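Local coordinates for protein endo-1,3-beta-glucanase, family GH16 (Zobellia galactanivorans, PDB 4BOW) that probably hydrolyses internal beta-1,3-glucosidic bonds of glucans, this chain being the calcium-binding family 16 glycoside hydrolase domain of a longer protein, at residues Ile114-Ala119 and Ile143-Gln148. The protein carries 1 engineered substitution. Numbering follows the deposited sequence.
With GLC (alpha-D-glucopyranose), chain C; BGC (beta-D-glucopyranose), chain B.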
loop_
_atom_site.group_PDB
_atom_site.type_symbol
_atom_site.label_atom_id
_atom_site.label_comp_id
_atom_site.label_asym_id
_atom_site.label_seq_id
_atom_site.Cartn_x
_atom_site.Cartn_y
_atom_site.Cartn_z
ATOM N N ILE A 114 -2.835 -0.736 1.371
ATOM C CA ILE A 114 -2.263 -1.986 0.920
ATOM C C ILE A 114 -2.524 -1.958 -0.589
ATOM O O ILE A 114 -3.687 -1.945 -1.002
ATOM C CB ILE A 114 -2.997 -3.239 1.507
ATOM C CG1 ILE A 114 -2.965 -3.159 3.064
ATOM C CG2 ILE A 114 -2.366 -4.536 0.962
ATOM C CD1 ILE A 114 -3.924 -4.199 3.700
ATOM N N TRP A 115 -1.495 -1.928 -1.428
ATOM C CA TRP A 115 -1.741 -1.700 -2.842
ATOM C C TRP A 115 -0.593 -2.259 -3.665
ATOM O O TRP A 115 0.377 -2.792 -3.128
ATOM C CB TRP A 115 -2.001 -0.196 -3.070
ATOM C CG TRP A 115 -0.946 0.783 -2.616
ATOM C CD1 TRP A 115 -0.463 0.980 -1.333
ATOM C CD2 TRP A 115 -0.303 1.746 -3.447
ATOM N NE1 TRP A 115 0.440 2.059 -1.327
ATOM C CE2 TRP A 115 0.565 2.510 -2.590
ATOM C CE3 TRP A 115 -0.357 2.039 -4.839
ATOM C CZ2 TRP A 115 1.311 3.620 -3.065
ATOM C CZ3 TRP A 115 0.404 3.138 -5.295
ATOM C CH2 TRP A 115 1.228 3.912 -4.442
ATOM N N THR A 116 -0.722 -2.133 -4.971
ATOM C CA THR A 116 0.317 -2.591 -5.859
ATOM C C THR A 116 0.678 -1.542 -6.894
ATOM O O THR A 116 -0.119 -0.626 -7.214
ATOM C CB THR A 116 -0.111 -3.840 -6.675
ATOM O OG1 THR A 116 -0.986 -3.443 -7.804
ATOM C CG2 THR A 116 -0.792 -4.915 -5.819
ATOM N N LEU A 117 1.878 -1.624 -7.445
ATOM C CA LEU A 117 2.302 -0.838 -8.606
ATOM C C LEU A 117 2.873 -1.829 -9.594
ATOM O O LEU A 117 3.586 -2.788 -9.225
ATOM C CB LEU A 117 3.412 0.184 -8.297
ATOM C CG LEU A 117 2.898 1.458 -7.651
ATOM C CD1 LEU A 117 4.103 2.236 -7.083
ATOM C CD2 LEU A 117 2.079 2.251 -8.729
ATOM N N GLY A 118 2.634 -1.579 -10.904
ATOM C CA GLY A 118 3.423 -2.370 -11.908
ATOM C C GLY A 118 4.927 -2.191 -11.627
ATOM O O GLY A 118 5.432 -1.093 -11.309
ATOM N N ALA A 119 5.644 -3.295 -11.783
ATOM C CA ALA A 119 7.070 -3.246 -11.509
ATOM C C ALA A 119 7.876 -2.464 -12.540
ATOM O O ALA A 119 9.059 -2.266 -12.302
ATOM C CB ALA A 119 7.620 -4.698 -11.384
ATOM N N ILE A 143 -3.255 -1.410 -8.295
ATOM C CA ILE A 143 -4.437 -2.016 -7.691
ATOM C C ILE A 143 -4.447 -1.578 -6.254
ATOM O O ILE A 143 -3.458 -1.847 -5.520
ATOM C CB ILE A 143 -4.387 -3.520 -7.736
ATOM C CG1 ILE A 143 -4.252 -3.981 -9.232
ATOM C CG2 ILE A 143 -5.628 -4.129 -7.039
ATOM C CD1 ILE A 143 -3.931 -5.503 -9.416
ATOM N N ASP A 144 -5.494 -0.953 -5.742
ATOM C CA ASP A 144 -5.616 -0.714 -4.284
ATOM C C ASP A 144 -6.400 -1.816 -3.635
ATOM O O ASP A 144 -7.682 -1.807 -3.831
ATOM C CB ASP A 144 -6.296 0.677 -4.033
ATOM C CG ASP A 144 -5.416 1.791 -4.521
ATOM O OD1 ASP A 144 -4.368 1.993 -3.897
ATOM O OD2 ASP A 144 -5.780 2.674 -5.278
ATOM N N ILE A 145 -5.762 -2.668 -2.835
ATOM C CA ILE A 145 -6.457 -3.751 -2.100
ATOM C C ILE A 145 -7.186 -3.128 -0.885
ATOM O O ILE A 145 -8.303 -3.520 -0.601
ATOM C CB ILE A 145 -5.392 -4.776 -1.676
ATOM C CG1 ILE A 145 -4.712 -5.346 -2.903
ATOM C CG2 ILE A 145 -6.115 -5.867 -0.905
ATOM C CD1 ILE A 145 -3.595 -6.327 -2.629
ATOM N N LEU A 146 -6.575 -2.136 -0.247
ATOM C CA LEU A 146 -7.203 -1.485 0.876
ATOM C C LEU A 146 -6.739 -0.064 0.894
ATOM O O LEU A 146 -5.500 0.217 0.853
ATOM C CB LEU A 146 -6.779 -2.200 2.173
ATOM C CG LEU A 146 -7.250 -1.622 3.519
ATOM C CD1 LEU A 146 -6.426 -0.548 4.048
ATOM C CD2 LEU A 146 -8.768 -1.243 3.543
ATOM N N GLU A 147 -7.620 0.905 1.047
ATOM C CA GLU A 147 -7.309 2.246 1.571
ATOM C C GLU A 147 -8.384 2.606 2.544
ATOM O O GLU A 147 -9.507 2.148 2.460
ATOM C CB GLU A 147 -7.207 3.350 0.537
ATOM C CG GLU A 147 -6.216 3.006 -0.592
ATOM C CD GLU A 147 -6.307 4.126 -1.599
ATOM O OE1 GLU A 147 -5.813 5.273 -1.481
ATOM O OE2 GLU A 147 -6.995 3.993 -2.745
ATOM N N GLN A 148 -8.013 3.437 3.543
ATOM C CA GLN A 148 -9.042 4.191 4.303
ATOM C C GLN A 148 -8.667 5.620 4.256
ATOM O O GLN A 148 -7.484 5.982 4.353
ATOM C CB GLN A 148 -9.151 3.735 5.769
ATOM C CG GLN A 148 -9.896 2.442 6.013
ATOM C CD GLN A 148 -10.422 2.405 7.454
ATOM O OE1 GLN A 148 -9.646 2.490 8.426
ATOM N NE2 GLN A 148 -11.685 2.128 7.586
HETATM C C1 GLC C . -3.838 5.035 -4.825
HETATM C C2 GLC C . -3.241 6.331 -5.330
HETATM C C3 GLC C . -1.778 6.565 -4.924
HETATM C C4 GLC C . -1.782 6.413 -3.410
HETATM C C5 GLC C . -2.096 4.983 -3.153
HETATM C C6 GLC C . -2.033 4.544 -1.661
HETATM O O1 GLC C . -3.211 3.966 -5.513
HETATM O O2 GLC C . -3.388 6.313 -6.740
HETATM O O3 GLC C . -1.303 7.898 -5.301
HETATM O O4 GLC C . -0.448 6.649 -2.985
HETATM O O5 GLC C . -3.471 4.751 -3.512
HETATM O O6 GLC C . -2.981 5.354 -0.863
HETATM C C2 BGC B . -0.325 9.355 -6.875
HETATM C C3 BGC B . 0.536 9.381 -8.095
HETATM C C4 BGC B . 1.806 8.517 -7.919
HETATM C C5 BGC B . 1.351 7.059 -7.628
HETATM C C6 BGC B . 2.512 6.121 -7.318
HETATM C C1 BGC B . -0.595 7.901 -6.566
HETATM O O2 BGC B . -1.535 10.017 -7.083
HETATM O O3 BGC B . 1.043 10.756 -8.203
HETATM O O4 BGC B . 2.556 8.412 -9.149
HETATM O O5 BGC B . 0.608 7.157 -6.384
HETATM O O6 BGC B . 3.294 6.608 -6.173
#
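W115 and D144 stand side by side above the strand pair, ring and carboxylate planes 37° apart, with OD1 of D144 3.3 Å from CB of W115. Over one indole face lies the alpha-glucose, its C6 in CH-pi contact 3.4 Å from CE2 of W115, offset toward the rim, as in many sugar-binding clefts; C6 of the beta-glucose sits at the ring's edge, in its plane. NE1 hydrogen-bonds to OD1 of N227, which helps hold the ring's rotation. O1 of the alpha-glucose hydrogen-bonds to the D144 carboxylate, OD1 (2.8 Å) and OD2 (2.9 Å) both within reach, while O6 donates to OE1 of E147, also held by W111 NE1.

Beneath, I145 and L146 both face I114, a classic beta bulge; D144 to E147 reads as the DxxE part of the family 16 ExDxxE signature, in its bulged form. I114 O takes a good bond from L146 N (3.0 Å) and a weak one from I145 N. On the reverse face, CD1 of I114 packs 3.8 Å from CB of L146, and OG1 of T116, also bonded to H222, accepts from I143 N (3.1 Å). Strand 110-118 runs antiparallel between 142-144 plus 146-147 on one side and 222-230 on the other; Y189 and L191 of strand 187-193 pack against I114, I143, I145 and L146.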